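Local coordinates for protein regulator of polyketide synthase expression (Bifidobacterium adolescentis, PDB 3ONQ) that is of unknown function but carries a C-terminal PucR-type helix-turn-helix domain and probably regulates polyketide synthase gene expression by binding DNA, at residues E180-N184 against V185-L189. Residues are numbered along the deposited sequence; the frame is centred on the assembly and turned at random.
Sequences ELYRN and VYQVL. With SO4 (sulfate ion), chain O.
A pi-type turn widens helix 175-190 where Y182 and R183 meet Y186 and Q187 one turn on, and the backbone pairing there runs i to i+5. Y186 N gives a nearly straight bond to L181 O (3.0 Å) and Q187 N a shorter, more bent one to Y182 O (2.8 Å), while V185 N makes only weak bonds to E180 O and L181 O. Both tyrosines carry CG anti to the backbone N, which sends their rings out on the same side. The rings meet rim to rim, CE1 of Y182 lying 3.6 Å from CD2 of Y186, with planes only 17° apart and neither over the other's face. Their hydroxyls share one carboxylate, that of D261 at the end of helix 244-261, which ties the two helices together. Q187 lies over one face of the Y182 ring, its CG 4.2 Å from the centroid in a CH-pi contact. Its OE1 takes a bond from NH1 of R183 (2.9 Å), the donor tilted 22° from the carbonyl plane, and a second from a water that also donates to R183 O. R183 bends at chi2 (-68°), which brings one guanidinium face over CE2 of Y182, and its NE forms a salt bridge with E179. With an alanine at Q187, R183 NH1 would probably lose this acceptor and the Y182 face its CH-pi contact. The guanidinium is thus held at two of its nitrogens, NE and NH1: the E179 carboxylate probably offsets its charge, while the neutral amide oxygen helps fix its rotation against the aromatic ring.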
ATOM      1  N   GLU B 180       9.154  -8.557 -10.166  1.00 22.65           N
ATOM      2  CA  GLU B 180       9.460  -9.980 -10.337  1.00 23.91           C
ATOM      3  C   GLU B 180      10.924 -10.238 -10.722  1.00 29.51           C
ATOM      4  O   GLU B 180      11.558 -11.146 -10.188  1.00 29.95           O
ATOM      5  CB  GLU B 180       8.536 -10.640 -11.364  1.00 23.35           C
ATOM      6  CG  GLU B 180       7.095 -10.809 -10.876  1.00 26.50           C
ATOM      7  CD  GLU B 180       6.258 -11.648 -11.831  1.00 33.94           C
ATOM      8  OE1 GLU B 180       6.844 -12.453 -12.600  1.00 30.70           O
ATOM      9  OE2 GLU B 180       5.018 -11.498 -11.819  1.00 37.59           O
ATOM     10  N   LEU B 181      11.456  -9.446 -11.644  1.00 25.14           N
ATOM     11  CA  LEU B 181      12.858  -9.592 -12.048  1.00 24.45           C
ATOM     12  C   LEU B 181      13.737  -9.413 -10.821  1.00 27.82           C
ATOM     13  O   LEU B 181      14.675 -10.162 -10.614  1.00 25.73           O
ATOM     14  CB  LEU B 181      13.227  -8.574 -13.131  1.00 23.01           C
ATOM     15  CG  LEU B 181      12.668  -8.885 -14.517  1.00 25.69           C
ATOM     16  CD1 LEU B 181      12.649  -7.649 -15.429  1.00 24.25           C
ATOM     17  CD2 LEU B 181      13.452 -10.037 -15.139  1.00 27.55           C
ATOM     18  N   TYR B 182      13.399  -8.436  -9.986  1.00 27.17           N
ATOM     19  CA  TYR B 182      14.166  -8.193  -8.770  1.00 23.84           C
ATOM     20  C   TYR B 182      14.026  -9.347  -7.772  1.00 32.77           C
ATOM     21  O   TYR B 182      15.019  -9.935  -7.340  1.00 33.22           O
ATOM     22  CB  TYR B 182      13.737  -6.874  -8.119  1.00 21.77           C
ATOM     23  CG  TYR B 182      14.534  -6.511  -6.881  1.00 27.22           C
ATOM     24  CD1 TYR B 182      15.915  -6.350  -6.940  1.00 27.65           C
ATOM     25  CD2 TYR B 182      13.905  -6.310  -5.661  1.00 28.77           C
ATOM     26  CE1 TYR B 182      16.649  -6.004  -5.806  1.00 30.51           C
ATOM     27  CE2 TYR B 182      14.629  -5.960  -4.524  1.00 29.19           C
ATOM     28  CZ  TYR B 182      15.998  -5.811  -4.601  1.00 32.51           C
ATOM     29  OH  TYR B 182      16.716  -5.468  -3.474  1.00 32.38           O
ATOM     30  N   ARG B 183      12.786  -9.677  -7.425  1.00 30.01           N
ATOM     31  CA  ARG B 183      12.506 -10.639  -6.370  1.00 29.44           C
ATOM     32  C   ARG B 183      12.713 -12.080  -6.784  1.00 30.65           C
ATOM     33  O   ARG B 183      13.315 -12.853  -6.044  1.00 29.76           O
ATOM     34  CB  ARG B 183      11.074 -10.488  -5.853  1.00 28.19           C
ATOM     35  CG  ARG B 183      10.746  -9.130  -5.290  1.00 38.32           C
ATOM     36  CD  ARG B 183      11.517  -8.882  -4.015  1.00 48.81           C
ATOM     37  NE  ARG B 183      11.150  -7.622  -3.373  1.00 50.98           N
ATOM     38  CZ  ARG B 183      11.722  -7.170  -2.261  1.00 51.99           C
ATOM     39  NH1 ARG B 183      12.687  -7.881  -1.680  1.00 46.89           N
ATOM     40  NH2 ARG B 183      11.336  -6.014  -1.730  1.00 49.92           N
ATOM     41  N   ASN B 184      12.189 -12.452  -7.946  1.00 27.26           N
ATOM     42  CA  ASN B 184      12.137 -13.858  -8.324  1.00 23.05           C
ATOM     43  C   ASN B 184      13.336 -14.332  -9.128  1.00 31.14           C
ATOM     44  O   ASN B 184      13.515 -15.529  -9.317  1.00 31.95           O
ATOM     45  CB  ASN B 184      10.875 -14.175  -9.117  1.00 28.54           C
ATOM     46  CG  ASN B 184       9.604 -13.919  -8.321  1.00 33.44           C
ATOM     47  OD1 ASN B 184       9.637 -13.827  -7.098  1.00 33.13           O
ATOM     48  ND2 ASN B 184       8.484 -13.793  -9.017  1.00 25.88           N
ATOM     49  N   VAL B 185      14.137 -13.405  -9.634  1.00 24.14           N
ATOM     50  CA  VAL B 185      15.303 -13.815 -10.405  1.00 25.80           C
ATOM     51  C   VAL B 185      16.584 -13.333  -9.726  1.00 30.43           C
ATOM     52  O   VAL B 185      17.361 -14.145  -9.211  1.00 31.27           O
ATOM     53  CB  VAL B 185      15.210 -13.341 -11.876  1.00 31.87           C
ATOM     54  CG1 VAL B 185      16.366 -13.902 -12.692  1.00 32.08           C
ATOM     55  CG2 VAL B 185      13.884 -13.778 -12.480  1.00 23.35           C
ATOM     56  N   TYR B 186      16.784 -12.015  -9.689  1.00 24.57           N
ATOM     57  CA  TYR B 186      17.998 -11.436  -9.111  1.00 25.37           C
ATOM     58  C   TYR B 186      18.227 -11.839  -7.660  1.00 30.67           C
ATOM     59  O   TYR B 186      19.295 -12.339  -7.314  1.00 29.66           O
ATOM     60  CB  TYR B 186      17.969  -9.916  -9.235  1.00 28.74           C
ATOM     61  CG  TYR B 186      19.019  -9.180  -8.432  1.00 31.28           C
ATOM     62  CD1 TYR B 186      20.309  -8.985  -8.929  1.00 26.77           C
ATOM     63  CD2 TYR B 186      18.714  -8.650  -7.180  1.00 27.78           C
ATOM     64  CE1 TYR B 186      21.271  -8.280  -8.186  1.00 30.57           C
ATOM     65  CE2 TYR B 186      19.655  -7.958  -6.444  1.00 32.71           C
ATOM     66  CZ  TYR B 186      20.930  -7.772  -6.943  1.00 37.01           C
ATOM     67  OH  TYR B 186      21.842  -7.075  -6.177  1.00 39.64           O
ATOM     68  N   GLN B 187      17.230 -11.624  -6.806  1.00 28.40           N
ATOM     69  CA  GLN B 187      17.385 -11.943  -5.392  1.00 29.65           C
ATOM     70  C   GLN B 187      17.491 -13.451  -5.139  1.00 31.99           C
ATOM     71  O   GLN B 187      18.171 -13.878  -4.219  1.00 34.53           O
ATOM     72  CB  GLN B 187      16.268 -11.311  -4.548  1.00 23.31           C
ATOM     73  CG  GLN B 187      16.517  -9.843  -4.248  1.00 26.98           C
ATOM     74  CD  GLN B 187      15.599  -9.304  -3.154  1.00 38.02           C
ATOM     75  OE1 GLN B 187      14.465  -9.761  -2.995  1.00 35.33           O
ATOM     76  NE2 GLN B 187      16.097  -8.339  -2.387  1.00 35.36           N
ATOM     77  N   VAL B 188      16.827 -14.253  -5.960  1.00 34.93           N
ATOM     78  CA  VAL B 188      16.918 -15.700  -5.814  1.00 36.72           C
ATOM     79  C   VAL B 188      18.330 -16.164  -6.175  1.00 32.88           C
ATOM     80  O   VAL B 188      18.906 -17.003  -5.491  1.00 36.73           O
ATOM     81  CB  VAL B 188      15.868 -16.426  -6.672  1.00 33.63           C
ATOM     82  CG1 VAL B 188      16.159 -17.916  -6.728  1.00 32.86           C
ATOM     83  CG2 VAL B 188      14.471 -16.180  -6.106  1.00 37.37           C
ATOM     84  N   LEU B 189      18.892 -15.593  -7.235  1.00 30.14           N
ATOM     85  CA  LEU B 189      20.263 -15.898  -7.642  1.00 35.09           C
ATOM     86  C   LEU B 189      21.242 -15.601  -6.514  1.00 36.79           C
ATOM     87  O   LEU B 189      22.159 -16.379  -6.258  1.00 36.84           O
ATOM     88  CB  LEU B 189      20.669 -15.073  -8.874  1.00 32.33           C
ATOM     89  CG  LEU B 189      20.582 -15.663 -10.272  1.00 44.28           C
ATOM     90  CD1 LEU B 189      21.299 -14.749 -11.251  1.00 47.90           C
ATOM     91  CD2 LEU B 189      21.214 -17.041 -10.295  1.00 51.45           C
TER
HETATM   92  S   SO4 O 261       4.732 -13.610  -7.533  1.00 97.43           S
HETATM   93  O1  SO4 O 261       4.813 -14.714  -8.489  1.00 95.93           O
HETATM   94  O2  SO4 O 261       4.581 -14.140  -6.180  1.00104.60           O
HETATM   95  O3  SO4 O 261       5.952 -12.807  -7.583  1.00 97.25           O
HETATM   96  O4  SO4 O 261       3.578 -12.777  -7.861  1.00 96.18           O
HETATM   97  O   HOH W   1      13.153 -12.387  -2.998  1.00 47.20           O